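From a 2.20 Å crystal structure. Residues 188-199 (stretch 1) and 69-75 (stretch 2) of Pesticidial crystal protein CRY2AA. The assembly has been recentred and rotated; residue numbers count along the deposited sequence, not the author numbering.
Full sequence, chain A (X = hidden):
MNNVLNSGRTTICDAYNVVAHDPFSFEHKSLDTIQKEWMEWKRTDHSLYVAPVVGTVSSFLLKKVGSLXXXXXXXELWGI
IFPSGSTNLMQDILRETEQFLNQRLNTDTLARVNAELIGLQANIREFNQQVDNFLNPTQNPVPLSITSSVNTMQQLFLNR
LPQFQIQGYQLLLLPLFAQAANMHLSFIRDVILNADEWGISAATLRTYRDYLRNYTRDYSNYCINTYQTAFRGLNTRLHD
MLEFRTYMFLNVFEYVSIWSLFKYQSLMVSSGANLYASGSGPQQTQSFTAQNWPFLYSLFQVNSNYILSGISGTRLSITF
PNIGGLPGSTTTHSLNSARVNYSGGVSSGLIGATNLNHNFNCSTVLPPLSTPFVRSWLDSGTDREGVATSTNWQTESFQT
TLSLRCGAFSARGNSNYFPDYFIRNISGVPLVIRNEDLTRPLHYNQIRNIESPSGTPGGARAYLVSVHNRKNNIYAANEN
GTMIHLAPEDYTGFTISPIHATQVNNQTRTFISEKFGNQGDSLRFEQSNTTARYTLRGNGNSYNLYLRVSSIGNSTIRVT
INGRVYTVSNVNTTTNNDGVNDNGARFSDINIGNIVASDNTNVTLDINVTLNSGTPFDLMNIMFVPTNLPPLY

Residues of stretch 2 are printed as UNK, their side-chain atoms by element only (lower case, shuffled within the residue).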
# COMPACT_ATOMS: atom_id res chain seq x y z
N ILE A 188 5.11 10.03 21.67
CA ILE A 188 3.93 10.78 22.09
C ILE A 188 2.77 9.83 22.42
O ILE A 188 2.11 9.98 23.44
CB ILE A 188 3.52 11.77 20.99
CG1 ILE A 188 4.61 12.85 20.85
CG2 ILE A 188 2.16 12.39 21.31
CD1 ILE A 188 4.47 13.73 19.61
N ARG A 189 2.54 8.86 21.55
CA ARG A 189 1.48 7.89 21.76
C ARG A 189 1.73 7.11 23.05
O ARG A 189 0.80 6.80 23.79
CB ARG A 189 1.38 6.92 20.58
CG ARG A 189 0.16 6.01 20.61
CD ARG A 189 0.22 5.00 19.47
NE ARG A 189 -1.02 4.25 19.29
CZ ARG A 189 -1.18 2.97 19.61
NH1 ARG A 189 -0.18 2.28 20.15
NH2 ARG A 189 -2.34 2.36 19.37
N ASP A 190 3.00 6.79 23.32
CA ASP A 190 3.35 6.05 24.53
C ASP A 190 2.96 6.83 25.78
O ASP A 190 2.39 6.27 26.71
CB ASP A 190 4.85 5.75 24.56
CG ASP A 190 5.24 4.57 23.68
OD1 ASP A 190 4.34 3.91 23.12
OD2 ASP A 190 6.45 4.29 23.55
N VAL A 191 3.27 8.12 25.79
CA VAL A 191 2.94 8.96 26.94
C VAL A 191 1.44 8.91 27.21
O VAL A 191 1.00 8.79 28.35
CB VAL A 191 3.35 10.43 26.71
CG1 VAL A 191 2.82 11.31 27.84
CG2 VAL A 191 4.87 10.53 26.61
N ILE A 192 0.66 9.00 26.13
CA ILE A 192 -0.79 8.98 26.22
C ILE A 192 -1.35 7.67 26.77
O ILE A 192 -2.11 7.67 27.75
CB ILE A 192 -1.43 9.23 24.83
CG1 ILE A 192 -1.05 10.63 24.32
CG2 ILE A 192 -2.94 9.06 24.91
CD1 ILE A 192 -1.46 10.91 22.89
N LEU A 193 -0.99 6.56 26.13
CA LEU A 193 -1.49 5.25 26.52
C LEU A 193 -0.95 4.68 27.83
O LEU A 193 -1.50 3.73 28.38
CB LEU A 193 -1.25 4.25 25.38
CG LEU A 193 -1.99 4.58 24.07
CD1 LEU A 193 -1.63 3.57 22.99
CD2 LEU A 193 -3.50 4.60 24.33
N ASN A 194 0.13 5.27 28.33
CA ASN A 194 0.74 4.83 29.58
C ASN A 194 0.69 5.94 30.62
O ASN A 194 1.42 5.90 31.62
CB ASN A 194 2.20 4.43 29.32
CG ASN A 194 2.30 3.21 28.44
OD1 ASN A 194 2.21 2.08 28.92
ND2 ASN A 194 2.48 3.42 27.14
N ALA A 195 -0.17 6.92 30.39
CA ALA A 195 -0.32 8.08 31.28
C ALA A 195 -0.45 7.72 32.75
O ALA A 195 0.37 8.13 33.57
CB ALA A 195 -1.52 8.91 30.83
N ASP A 196 -1.49 6.97 33.10
CA ASP A 196 -1.70 6.58 34.48
C ASP A 196 -0.53 5.77 35.02
O ASP A 196 -0.03 6.03 36.11
CB ASP A 196 -3.00 5.78 34.61
CG ASP A 196 -4.23 6.62 34.30
OD1 ASP A 196 -5.31 6.03 34.07
OD2 ASP A 196 -4.12 7.87 34.29
N GLU A 197 -0.08 4.79 34.24
CA GLU A 197 1.03 3.93 34.64
C GLU A 197 2.34 4.70 34.88
O GLU A 197 3.14 4.32 35.73
CB GLU A 197 1.29 2.86 33.57
CG GLU A 197 0.22 1.79 33.39
CD GLU A 197 -1.02 2.27 32.63
OE1 GLU A 197 -0.97 3.34 31.99
OE2 GLU A 197 -2.05 1.56 32.66
N TRP A 198 2.55 5.79 34.15
CA TRP A 198 3.78 6.56 34.30
C TRP A 198 3.67 7.75 35.25
O TRP A 198 4.65 8.46 35.48
CB TRP A 198 4.26 7.04 32.93
CG TRP A 198 4.72 5.93 32.03
CD1 TRP A 198 4.75 4.59 32.32
CD2 TRP A 198 5.22 6.06 30.70
NE1 TRP A 198 5.25 3.89 31.25
CE2 TRP A 198 5.54 4.76 30.24
CE3 TRP A 198 5.43 7.15 29.84
CZ2 TRP A 198 6.06 4.52 28.97
CZ3 TRP A 198 5.95 6.91 28.57
CH2 TRP A 198 6.26 5.61 28.15
N GLY A 199 2.48 7.97 35.80
CA GLY A 199 2.28 9.08 36.71
C GLY A 199 2.11 10.41 36.01
O GLY A 199 2.35 11.47 36.60
N UNK A 69 -2.88 -4.70 23.06
CA UNK A 69 -1.69 -4.95 23.87
C UNK A 69 -0.54 -4.02 23.52
O UNK A 69 0.40 -3.85 24.30
c UNK A 69 -0.17 -6.75 24.75
c UNK A 69 -1.24 -6.42 23.72
c UNK A 69 -0.70 -6.66 22.32
c UNK A 69 0.10 -8.24 24.89
N UNK A 70 -0.61 -3.39 22.35
CA UNK A 70 0.44 -2.49 21.91
C UNK A 70 0.40 -1.10 22.53
O UNK A 70 0.40 -0.10 21.81
N UNK A 71 0.40 -1.05 23.86
CA UNK A 71 0.36 0.20 24.60
C UNK A 71 1.67 0.97 24.54
O UNK A 71 1.68 2.20 24.62
c UNK A 71 -2.45 0.36 26.08
c UNK A 71 -1.36 -0.67 26.32
n UNK A 71 -4.86 0.90 26.45
c UNK A 71 0.02 -0.09 26.07
c UNK A 71 -3.82 -0.16 26.51
N UNK A 72 2.78 0.25 24.42
CA UNK A 72 4.09 0.89 24.38
C UNK A 72 4.86 0.48 23.13
O UNK A 72 5.13 -0.70 22.90
n UNK A 72 10.12 2.12 28.31
c UNK A 72 9.02 1.39 28.22
c UNK A 72 6.12 1.37 25.85
n UNK A 72 8.82 0.40 29.08
c UNK A 72 4.88 0.53 25.63
c UNK A 72 6.87 0.92 27.10
n UNK A 72 8.12 1.66 27.28
N UNK A 73 5.22 1.48 22.33
CA UNK A 73 5.93 1.24 21.08
C UNK A 73 7.42 1.57 21.10
O UNK A 73 8.24 0.77 20.66
c UNK A 73 6.11 1.90 18.65
c UNK A 73 3.85 1.64 19.69
c UNK A 73 5.29 2.07 19.93
c UNK A 73 3.09 2.55 18.72
N UNK A 74 7.75 2.76 21.60
CA UNK A 74 9.14 3.24 21.59
C UNK A 74 10.26 2.29 22.00
O UNK A 74 11.29 2.24 21.33
c UNK A 74 10.65 6.55 22.96
c UNK A 74 9.25 4.53 22.40
c UNK A 74 10.49 5.37 22.02
c UNK A 74 10.35 5.84 20.57
N UNK A 75 10.09 1.55 23.08
CA UNK A 75 11.15 0.64 23.52
C UNK A 75 11.47 -0.45 22.50
O UNK A 75 12.64 -0.67 22.18
o UNK A 75 11.89 -0.78 25.31
c UNK A 75 10.80 0.01 24.86
O HOH W 1 -3.88 3.02 28.15
O HOH W 2 1.72 3.54 22.25
O HOH W 3 8.20 4.17 25.57

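Position 69 carries four side-chain carbons, forked at the first, with one arm two carbons long. That branching at CB defines isoleucine. The side chain of Ile69 comes no nearer to stretch 1 than 9.2 Å, from its CG2 to NH1 of Arg189, and the residue takes no part in the contact.

Position 70 has no side-chain atoms at all, so it is glycine. Its contribution is a backbone carbonyl: NH1 of Arg189 donates to O of Gly70 at 3.0 Å, with an N-H...O angle of 139°, and the oxygen lies near the guanidinium plane, at its edge.

Position 71 shows four carbons in a row ending in nitrogen, the unbranched chain of lysine. The aliphatic part of Lys71 passes Leu193, CD to CB 4.1 Å, while its NZ reaches a water at 2.9 Å that in turn donates to O of Leu193 at 2.5 Å. The backbone of Lys71 is bonded too: ND2 of Asn194 donates to its O at 2.9 Å. The same ND2 donates to O of Asp190 at 2.9 Å, which ties the end of the helix to stretch 2.

Position 72 has three carbons, a nitrogen, then a carbon bearing two more nitrogens. This guanidinium identifies arginine. Its chi1 to chi3 are all t, an extended chain, and NE of Arg72 lies 3.9 Å from CZ2 of Trp198. The geometry is asymmetric: the indole presents its edge, whereas the guanidinium presents a face. NE also donates to a water at 3.0 Å, and that water donates to OD2 of Asp190 at 2.7 Å.

Position 73 again has four carbons forked at the first, one arm two carbons long: isoleucine. CD1 of Ile73 packs 3.6 Å from NH1 of Arg189, and its backbone N donates to OD1 of Asp190 at 2.7 Å and a nearly linear 170°.

Position 74 has four carbons forked at the second, hence leucine. Its CB comes 3.0 Å from OD2 of Asp190, a closeness that accompanies the bond from N of Leu74 to that oxygen, 2.8 Å and 146°.

Position 75 has one carbon then one oxygen, which is serine. The side chain of Ser75 makes no contact; its nearest approach is 6.2 Å, from CB to OD2 of Asp190.

The contact thus centres on Asp190, whose two carboxylate oxygens accept from successive backbone amides, while Arg189 and Asn194 donate to successive carbonyls. All four direct hydrogen bonds therefore join stretch 1 side chains to stretch 2 backbone. A further water donates to O of Lys71 at 2.7 Å and to OD1 of Asp190 at 2.8 Å, bridging two acceptors that cannot bond each other.

Stretch 2, residues 69-75: IGKRILS
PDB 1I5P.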